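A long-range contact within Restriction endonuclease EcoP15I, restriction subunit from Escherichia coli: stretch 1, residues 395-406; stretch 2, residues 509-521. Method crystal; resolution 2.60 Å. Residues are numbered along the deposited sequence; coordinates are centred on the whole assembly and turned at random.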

# COMPACT_ATOMS: atom_id res chain seq x y z
N ARG C 395 41.48 9.58 16.87
CA ARG C 395 41.09 10.75 16.11
C ARG C 395 39.59 11.05 16.22
O ARG C 395 38.78 10.14 16.41
CB ARG C 395 41.49 10.58 14.65
N ILE C 396 39.24 12.36 16.14
CA ILE C 396 37.88 12.91 16.20
C ILE C 396 37.70 13.74 14.93
O ILE C 396 38.55 14.60 14.66
CB ILE C 396 37.67 13.79 17.48
CG1 ILE C 396 37.92 12.98 18.77
CG2 ILE C 396 36.29 14.45 17.51
CD1 ILE C 396 38.82 13.66 19.79
N LYS C 397 36.63 13.48 14.15
CA LYS C 397 36.37 14.25 12.93
C LYS C 397 35.53 15.50 13.24
O LYS C 397 34.35 15.37 13.58
CB LYS C 397 35.71 13.39 11.84
CG LYS C 397 35.63 14.10 10.49
CD LYS C 397 34.72 13.39 9.51
CE LYS C 397 34.72 14.09 8.18
NZ LYS C 397 33.78 13.45 7.22
N PRO C 398 36.12 16.72 13.17
CA PRO C 398 35.34 17.93 13.47
C PRO C 398 34.53 18.42 12.28
O PRO C 398 34.86 18.14 11.13
CB PRO C 398 36.40 18.94 13.91
CG PRO C 398 37.68 18.47 13.30
CD PRO C 398 37.51 17.07 12.79
N LEU C 399 33.44 19.14 12.57
CA LEU C 399 32.57 19.69 11.53
C LEU C 399 32.31 21.18 11.78
O LEU C 399 32.22 21.61 12.94
CB LEU C 399 31.23 18.92 11.43
CG LEU C 399 31.23 17.37 11.28
CD1 LEU C 399 29.81 16.83 11.34
CD2 LEU C 399 31.88 16.91 9.98
N THR C 400 32.19 21.95 10.69
CA THR C 400 31.84 23.37 10.69
C THR C 400 30.52 23.48 9.94
O THR C 400 30.38 22.96 8.83
CB THR C 400 32.97 24.27 10.11
OG1 THR C 400 34.08 24.27 11.01
CG2 THR C 400 32.52 25.71 9.89
N LEU C 401 29.54 24.15 10.57
CA LEU C 401 28.21 24.36 10.03
C LEU C 401 27.96 25.84 9.80
O LEU C 401 28.02 26.63 10.75
CB LEU C 401 27.15 23.73 10.96
CG LEU C 401 25.66 24.00 10.68
CD1 LEU C 401 25.22 23.45 9.33
CD2 LEU C 401 24.80 23.40 11.77
N PHE C 402 27.68 26.20 8.54
CA PHE C 402 27.39 27.57 8.14
C PHE C 402 25.89 27.72 7.94
O PHE C 402 25.29 26.88 7.27
CB PHE C 402 28.13 27.93 6.83
CG PHE C 402 29.61 28.20 6.98
CD1 PHE C 402 30.07 29.42 7.46
CD2 PHE C 402 30.55 27.25 6.58
CE1 PHE C 402 31.45 29.67 7.59
CE2 PHE C 402 31.92 27.50 6.71
CZ PHE C 402 32.36 28.71 7.22
N PHE C 403 25.29 28.79 8.51
CA PHE C 403 23.86 29.06 8.32
C PHE C 403 23.58 30.22 7.36
O PHE C 403 23.74 31.39 7.71
CB PHE C 403 23.12 29.23 9.65
CG PHE C 403 22.70 27.94 10.31
CD1 PHE C 403 21.86 27.04 9.65
CD2 PHE C 403 23.11 27.64 11.60
CE1 PHE C 403 21.49 25.84 10.26
CE2 PHE C 403 22.72 26.45 12.21
CZ PHE C 403 21.91 25.56 11.54
N ILE C 404 23.13 29.87 6.14
CA ILE C 404 22.76 30.80 5.07
C ILE C 404 21.25 31.13 5.12
O ILE C 404 20.49 30.46 5.83
CB ILE C 404 23.25 30.27 3.67
CG1 ILE C 404 23.39 31.39 2.60
CG2 ILE C 404 22.43 29.08 3.16
CD1 ILE C 404 24.54 32.43 2.84
N ASP C 405 20.84 32.19 4.41
CA ASP C 405 19.46 32.67 4.36
C ASP C 405 18.70 32.14 3.13
O ASP C 405 17.53 31.74 3.25
CB ASP C 405 19.42 34.21 4.46
CG ASP C 405 20.15 34.98 3.36
OD1 ASP C 405 21.00 34.37 2.66
OD2 ASP C 405 19.91 36.19 3.22
N ASP C 406 19.37 32.12 1.95
CA ASP C 406 18.81 31.64 0.68
C ASP C 406 19.90 31.05 -0.20
O ASP C 406 20.32 29.91 0.01
CB ASP C 406 18.11 32.78 -0.06
N ASP C 509 21.53 18.20 15.03
CA ASP C 509 21.99 17.95 16.35
C ASP C 509 23.11 16.95 16.30
O ASP C 509 22.98 15.84 16.76
CB ASP C 509 20.84 17.42 17.20
CG ASP C 509 21.18 17.36 18.66
OD1 ASP C 509 22.26 17.81 19.04
OD2 ASP C 509 20.38 16.85 19.44
N ASN C 510 24.23 17.37 15.76
CA ASN C 510 25.27 16.45 15.40
C ASN C 510 26.33 16.61 16.43
O ASN C 510 26.72 17.71 16.69
CB ASN C 510 25.82 16.85 14.05
CG ASN C 510 26.74 15.81 13.46
OD1 ASN C 510 27.82 15.57 13.96
ND2 ASN C 510 26.30 15.19 12.40
N PRO C 511 26.76 15.54 17.07
CA PRO C 511 27.72 15.73 18.17
C PRO C 511 29.08 16.32 17.73
O PRO C 511 29.65 17.12 18.47
CB PRO C 511 27.86 14.33 18.77
CG PRO C 511 27.50 13.40 17.66
CD PRO C 511 26.46 14.11 16.85
N ASN C 512 29.56 15.95 16.51
CA ASN C 512 30.83 16.41 15.94
C ASN C 512 30.82 17.81 15.31
O ASN C 512 31.84 18.20 14.72
CB ASN C 512 31.45 15.34 15.03
CG ASN C 512 32.05 14.14 15.75
OD1 ASN C 512 31.59 13.72 16.82
ND2 ASN C 512 33.05 13.52 15.14
N VAL C 513 29.73 18.57 15.45
CA VAL C 513 29.69 19.96 14.96
C VAL C 513 30.43 20.80 16.02
O VAL C 513 29.98 20.89 17.17
CB VAL C 513 28.24 20.44 14.79
N PHE C 514 31.63 21.31 15.67
CA PHE C 514 32.47 22.10 16.59
C PHE C 514 32.43 23.59 16.33
O PHE C 514 33.00 24.35 17.10
CB PHE C 514 33.92 21.62 16.56
CG PHE C 514 34.22 20.39 17.38
CD1 PHE C 514 34.46 20.49 18.74
CD2 PHE C 514 34.26 19.14 16.79
CE1 PHE C 514 34.74 19.36 19.50
CE2 PHE C 514 34.54 18.00 17.54
CZ PHE C 514 34.79 18.12 18.89
N GLN C 515 31.78 24.00 15.24
CA GLN C 515 31.66 25.40 14.86
C GLN C 515 30.34 25.66 14.17
O GLN C 515 30.06 25.04 13.15
CB GLN C 515 32.80 25.80 13.90
CG GLN C 515 34.03 26.36 14.60
CD GLN C 515 35.25 26.49 13.71
OE1 GLN C 515 36.38 26.56 14.20
NE2 GLN C 515 35.07 26.52 12.39
N ILE C 516 29.53 26.58 14.72
CA ILE C 516 28.28 27.04 14.10
C ILE C 516 28.54 28.50 13.69
O ILE C 516 28.92 29.31 14.53
CB ILE C 516 27.01 26.89 14.99
CG1 ILE C 516 26.77 25.41 15.39
CG2 ILE C 516 25.78 27.48 14.26
CD1 ILE C 516 25.87 25.18 16.67
N CYS C 517 28.37 28.81 12.39
CA CYS C 517 28.57 30.15 11.85
C CYS C 517 27.34 30.72 11.14
O CYS C 517 27.05 30.39 9.99
CB CYS C 517 29.82 30.20 10.96
SG CYS C 517 30.12 31.81 10.19
N LYS C 518 26.61 31.60 11.86
CA LYS C 518 25.40 32.26 11.38
C LYS C 518 25.80 33.37 10.39
O LYS C 518 26.11 34.49 10.80
CB LYS C 518 24.61 32.81 12.57
N LEU C 519 25.82 33.03 9.08
CA LEU C 519 26.26 33.93 8.01
C LEU C 519 25.39 35.14 7.71
O LEU C 519 25.86 36.27 7.89
CB LEU C 519 26.60 33.16 6.74
N ARG C 520 24.15 34.95 7.23
CA ARG C 520 23.32 36.12 6.90
C ARG C 520 22.12 36.35 7.83
O ARG C 520 21.03 36.71 7.37
CB ARG C 520 22.95 36.14 5.40
CG ARG C 520 24.16 36.24 4.47
CD ARG C 520 23.91 37.24 3.37
NE ARG C 520 22.95 36.76 2.37
CZ ARG C 520 22.38 37.53 1.45
NH1 ARG C 520 22.66 38.82 1.38
NH2 ARG C 520 21.52 37.01 0.58
N SER C 521 22.35 36.19 9.15
CA SER C 521 21.37 36.37 10.22
C SER C 521 20.93 37.83 10.35
O SER C 521 19.74 38.11 10.30
CB SER C 521 21.94 35.88 11.55

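D405 and R520 form a salt bridge just beyond the C-terminal ends of two strands. D405 OD1 accepts from R520 NE at 3.1 Å and, weakly, from R520 NH2 at 3.4 Å. NE and NH2 of R520 thus both donate to the charged carboxylate through D405 OD1, while D405 OD2 lies over one face of the guanidinium.

Near the other end, N512 ND2 donates to K397 O at 2.7 Å, so a side chain takes up a carbonyl ahead of the strand. L399 N donates weakly to N512 O at 2.8 Å.

Strands 399-404 and 513-518 run parallel, their axes 4.7 Å apart at closest approach. Their bonds alternate in direction, as parallel pairing requires. L401 N donates to Q515 O, C517 N to L401 O, and F403 N to C517 O, each at 2.8 Å and nearly straight. L519 N continues the ladder to F403 O at 3.0 Å.

A beta bulge shifts the register by one between L399 and T400. There L399 O accepts from F514 N at 2.8 Å and weakly from Q515 N at 3.3 Å.

Side chains pack on both sheet faces. On one, F402 CD1 lies 3.6 Å from C517 CB. On the other, I516 CG2 lies 3.8 Å from F403 CD2, at the edge of the F403 ring. At the bulge, the F514 ring packs against P398; F514 CD2 is 3.6 Å from P398 CB, and I396 CG2 approaches the ring's edge.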